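Local coordinates for putative oxidoreductase (Jannaschia sp., PDB 3C24), which is a putative oxidoreductase that probably binds a nicotinamide dinucleotide cofactor through its Rossmann-type domain, its substrate being unknown, at residues D62-I65 with D66-V70; E160-A163 with I164-I168. All blocks are in the same frame, centred on the assembly; numbering follows the deposited sequence.

How the contacts relate
Two short-range contacts illustrate how a Rossmann-type sheet is framed by local turns and helices. Contact 1 (62-65 with 66-70) is a tight turn leading into the parallel strand 70-73; contact 2 (160-163 with 164-168) is the first part of helix 160-172, which connects strands 148-156 and 176-181 further along the sheet. Their centres lie 18 Å apart, yet they meet where Val70 CG2 packs 4.2 Å from Ile168 CG1, so the start of the strand entered from the turn touches the helix at this point. Bound glycerol, probably from the crystallisation liquor, comes within about 6 Å of the Ala68 side chain in contact 1 and within about 6 Å of that of His161 in contact 2.

Contact 1. Residues D62-I65 with D66-V70; sequences DGWI and DEADV
Trp64 and Ala68 meet at the rim of the indole, where the Ala68 methyl lies close to the ring plane with its CB 4.3 Å from Trp64 CE3. One face of the same ring is taken by Ile65, whose CG1 stands 3.3 Å above the plane over its centre; with CG1 beside the backbone N (chi1 -65°), that branch is folded back onto the indole.

Backbone bonds wind the chain into a single tight turn. Trp64 O accepts two of them, from Glu67 N at 2.8 Å and, weakly, from Ala68 N at 3.0 Å. Asp66 N adds a longer bond of 3.3 Å to Gly63 O.

Two waters extend this polar network. One donates to Asp62 O and weakly accepts from Asp66 N; the other donates to Ile65 O at 2.6 Å and to Ala68 O, tying the turn to the residue that leaves it. Among the acidic side chains, Glu67 runs extended beyond CG alongside the turn and brings OE1 to 3.6 Å from Trp64 CA, while the Asp62 carboxylate forms a salt bridge with Arg90 through OD2.

The turn lies in the loop between helix 45-53 and strand 70-73, just ahead of the strand, in the Rossmann-type domain, which probably binds a dinucleotide. Trp64 packs on Ala15 and Leu17 of strand 13-17 and, with Ile65, on Ile87 of helix 77-87; beyond Ala68, the backbone of Asp69 and Val70 pairs with Thr13 and Ala15.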
loop_
_atom_site.group_PDB
_atom_site.type_symbol
_atom_site.label_atom_id
_atom_site.label_comp_id
_atom_site.label_asym_id
_atom_site.label_seq_id
_atom_site.Cartn_x
_atom_site.Cartn_y
_atom_site.Cartn_z
ATOM N N ASP A 62 -45.332 7.805 -2.119
ATOM C CA ASP A 62 -44.660 8.627 -1.106
ATOM C C ASP A 62 -45.046 8.296 0.288
ATOM O O ASP A 62 -44.619 8.955 1.221
ATOM C CB ASP A 62 -44.994 10.108 -1.309
ATOM C CG ASP A 62 -44.460 10.664 -2.620
ATOM O OD1 ASP A 62 -43.477 10.114 -3.164
ATOM O OD2 ASP A 62 -45.029 11.673 -3.107
ATOM N N GLY A 63 -45.875 7.286 0.451
ATOM C CA GLY A 63 -46.319 6.914 1.792
ATOM C C GLY A 63 -45.191 6.533 2.722
ATOM O O GLY A 63 -45.301 6.581 3.946
ATOM N N TRP A 64 -44.091 6.135 2.112
ATOM C CA TRP A 64 -42.933 5.677 2.892
ATOM C C TRP A 64 -42.355 6.754 3.763
ATOM O O TRP A 64 -41.841 6.504 4.863
ATOM C CB TRP A 64 -41.842 5.166 1.979
ATOM C CG TRP A 64 -41.309 6.153 1.025
ATOM C CD1 TRP A 64 -41.730 6.370 -0.229
ATOM C CD2 TRP A 64 -40.204 7.024 1.240
ATOM N NE1 TRP A 64 -40.986 7.343 -0.813
ATOM C CE2 TRP A 64 -40.026 7.759 0.068
ATOM C CE3 TRP A 64 -39.351 7.259 2.320
ATOM C CZ2 TRP A 64 -39.034 8.709 -0.069
ATOM C CZ3 TRP A 64 -38.365 8.212 2.179
ATOM C CH2 TRP A 64 -38.210 8.916 1.005
ATOM N N ILE A 65 -42.440 7.961 3.247
ATOM C CA ILE A 65 -41.874 9.113 3.945
ATOM C C ILE A 65 -42.368 9.191 5.399
ATOM O O ILE A 65 -41.579 9.428 6.314
ATOM C CB ILE A 65 -42.136 10.430 3.177
ATOM C CG1 ILE A 65 -41.394 10.404 1.837
ATOM C CG2 ILE A 65 -41.708 11.612 3.986
ATOM C CD1 ILE A 65 -41.695 11.581 0.931
ATOM N N ASP A 66 -43.643 8.895 5.613
ATOM C CA ASP A 66 -44.271 8.969 6.949
ATOM C C ASP A 66 -43.989 7.793 7.810
ATOM O O ASP A 66 -44.365 7.768 8.972
ATOM C CB ASP A 66 -45.803 9.035 6.872
ATOM C CG ASP A 66 -46.312 10.410 6.563
ATOM O OD1 ASP A 66 -45.495 11.300 6.227
ATOM O OD2 ASP A 66 -47.545 10.592 6.675
ATOM N N GLU A 67 -43.299 6.818 7.250
ATOM C CA GLU A 67 -42.994 5.598 8.004
ATOM C C GLU A 67 -41.518 5.516 8.358
ATOM O O GLU A 67 -41.130 4.822 9.270
ATOM C CB GLU A 67 -43.387 4.366 7.178
ATOM C CG GLU A 67 -44.921 4.245 6.961
ATOM C CD GLU A 67 -45.315 3.240 5.870
ATOM O OE1 GLU A 67 -44.578 3.114 4.865
ATOM O OE2 GLU A 67 -46.392 2.604 5.995
ATOM N N ALA A 68 -40.729 6.309 7.658
ATOM C CA ALA A 68 -39.256 6.231 7.775
ATOM C C ALA A 68 -38.674 6.845 9.020
ATOM O O ALA A 68 -38.828 8.046 9.265
ATOM C CB ALA A 68 -38.587 6.876 6.526
ATOM N N ASP A 69 -37.922 6.030 9.746
ATOM C CA ASP A 69 -37.177 6.470 10.909
ATOM C C ASP A 69 -35.821 7.040 10.449
ATOM O O ASP A 69 -35.245 7.978 11.019
ATOM C CB ASP A 69 -36.927 5.321 11.868
ATOM C CG ASP A 69 -38.211 4.749 12.426
ATOM O OD1 ASP A 69 -39.084 5.560 12.781
ATOM O OD2 ASP A 69 -38.347 3.508 12.517
ATOM N N VAL A 70 -35.324 6.426 9.389
ATOM C CA VAL A 70 -34.010 6.727 8.833
ATOM C C VAL A 70 -34.163 6.804 7.330
ATOM O O VAL A 70 -34.854 5.990 6.726
ATOM C CB VAL A 70 -32.983 5.615 9.191
ATOM C CG1 VAL A 70 -31.574 5.956 8.676
ATOM C CG2 VAL A 70 -32.944 5.377 10.689
HETATM O O HOH W 1 -45.760 9.889 3.535
HETATM O O HOH W 2 -40.210 10.767 8.064
#

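Contact 2. Residues E160-A163 with I164-I168; sequences EHYA and IGADI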
loop_
_atom_site.group_PDB
_atom_site.type_symbol
_atom_site.label_atom_id
_atom_site.label_comp_id
_atom_site.label_asym_id
_atom_site.label_seq_id
_atom_site.Cartn_x
_atom_site.Cartn_y
_atom_site.Cartn_z
ATOM N N GLU A 160 -29.083 10.533 21.501
ATOM C CA GLU A 160 -29.637 9.166 21.428
ATOM C C GLU A 160 -29.629 8.599 20.000
ATOM O O GLU A 160 -29.672 7.406 19.765
ATOM C CB GLU A 160 -31.038 9.107 21.992
ATOM C CG GLU A 160 -31.096 9.481 23.468
ATOM C CD GLU A 160 -31.449 10.951 23.750
ATOM O OE1 GLU A 160 -30.975 11.895 23.040
ATOM O OE2 GLU A 160 -32.197 11.139 24.760
ATOM N N HIS A 161 -29.566 9.515 19.060
ATOM C CA HIS A 161 -29.586 9.127 17.641
ATOM C C HIS A 161 -28.245 8.643 17.146
ATOM O O HIS A 161 -28.186 8.000 16.074
ATOM C CB HIS A 161 -30.114 10.264 16.766
ATOM C CG HIS A 161 -31.577 10.440 16.878
ATOM N ND1 HIS A 161 -32.289 11.291 16.058
ATOM C CD2 HIS A 161 -32.492 9.790 17.640
ATOM C CE1 HIS A 161 -33.572 11.209 16.369
ATOM N NE2 HIS A 161 -33.725 10.312 17.327
ATOM N N TYR A 162 -27.182 8.873 17.912
ATOM C CA TYR A 162 -25.865 8.409 17.448
ATOM C C TYR A 162 -25.898 6.893 17.360
ATOM O O TYR A 162 -25.513 6.324 16.364
ATOM C CB TYR A 162 -24.699 8.861 18.342
ATOM C CG TYR A 162 -23.432 8.222 17.840
ATOM C CD1 TYR A 162 -22.740 8.773 16.787
ATOM C CD2 TYR A 162 -23.006 6.991 18.333
ATOM C CE1 TYR A 162 -21.620 8.146 16.281
ATOM C CE2 TYR A 162 -21.884 6.367 17.812
ATOM C CZ TYR A 162 -21.211 6.931 16.790
ATOM O OH TYR A 162 -20.111 6.282 16.260
ATOM N N ALA A 163 -26.401 6.265 18.412
ATOM C CA ALA A 163 -26.444 4.787 18.503
ATOM C C ALA A 163 -27.252 4.215 17.356
ATOM O O ALA A 163 -26.902 3.179 16.792
ATOM C CB ALA A 163 -27.018 4.320 19.831
ATOM N N ILE A 164 -28.313 4.912 16.989
ATOM C CA ILE A 164 -29.202 4.401 15.954
ATOM C C ILE A 164 -28.460 4.470 14.592
ATOM O O ILE A 164 -28.389 3.512 13.837
ATOM C CB ILE A 164 -30.535 5.153 15.924
ATOM C CG1 ILE A 164 -31.282 4.923 17.247
ATOM C CG2 ILE A 164 -31.349 4.716 14.717
ATOM C CD1 ILE A 164 -32.439 5.915 17.511
ATOM N N GLY A 165 -27.906 5.624 14.296
ATOM C CA GLY A 165 -27.184 5.786 13.038
ATOM C C GLY A 165 -26.031 4.829 12.933
ATOM O O GLY A 165 -25.737 4.293 11.870
ATOM N N ALA A 166 -25.314 4.618 14.043
ATOM C CA ALA A 166 -24.182 3.689 14.054
ATOM C C ALA A 166 -24.630 2.247 13.745
ATOM O O ALA A 166 -23.967 1.505 12.995
ATOM C CB ALA A 166 -23.441 3.750 15.389
ATOM N N ASP A 167 -25.743 1.885 14.364
ATOM C CA ASP A 167 -26.327 0.545 14.146
ATOM C C ASP A 167 -26.689 0.352 12.663
ATOM O O ASP A 167 -26.455 -0.725 12.078
ATOM C CB ASP A 167 -27.543 0.332 15.017
ATOM C CG ASP A 167 -28.088 -1.070 14.904
ATOM O OD1 ASP A 167 -27.459 -1.986 15.456
ATOM O OD2 ASP A 167 -29.148 -1.249 14.271
ATOM N N ILE A 168 -27.254 1.377 12.059
ATOM C CA ILE A 168 -27.619 1.291 10.657
ATOM C C ILE A 168 -26.360 1.125 9.795
ATOM O O ILE A 168 -26.281 0.227 8.923
ATOM C CB ILE A 168 -28.458 2.462 10.165
ATOM C CG1 ILE A 168 -29.763 2.600 10.988
ATOM C CG2 ILE A 168 -28.790 2.263 8.690
ATOM C CD1 ILE A 168 -30.528 1.329 11.094
#
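Ile164 lies alongside His161 one turn further on, the two side chains pointing the same way, and its CD1 comes 3.9 Å from His161 CD2 at an oblique approach to the imidazole. The extended end of the isoleucine (chi2 164°) carries that methyl back along the helix, where it also touches Glu160 O at 3.9 Å; the side chain packs on Ile96 as well. Shortening it to that of alanine is likely to open a gap beside the His161 ring and cost the packing on Ile96. The imidazole is fixed further by a hydrogen bond between its ND1 and Thr117 OG1.

On another side of the helix Tyr162 CE2 rests 3.9 Å from Ala166 CB, again obliquely, while the phenol ring makes a cation-pi contact with Arg181 and meets Phe119.

Regular i to i+4 bonds hold these side chains in step. Gly165 N reaches His161 O at 3.0 Å in an almost straight bond (175°), Ala166 N reaches Tyr162 O, and Asp167 N reaches Ala163 O. The Asp167 carboxylate is engaged elsewhere, with Asn7 and His36.

As the crossover of the beta-alpha-beta unit, helix 160-172 links strands 148-156 and 176-181, while His161 joins Ile164 on Ile96 and Ile168 leans on Leu98, both of strand 96-99.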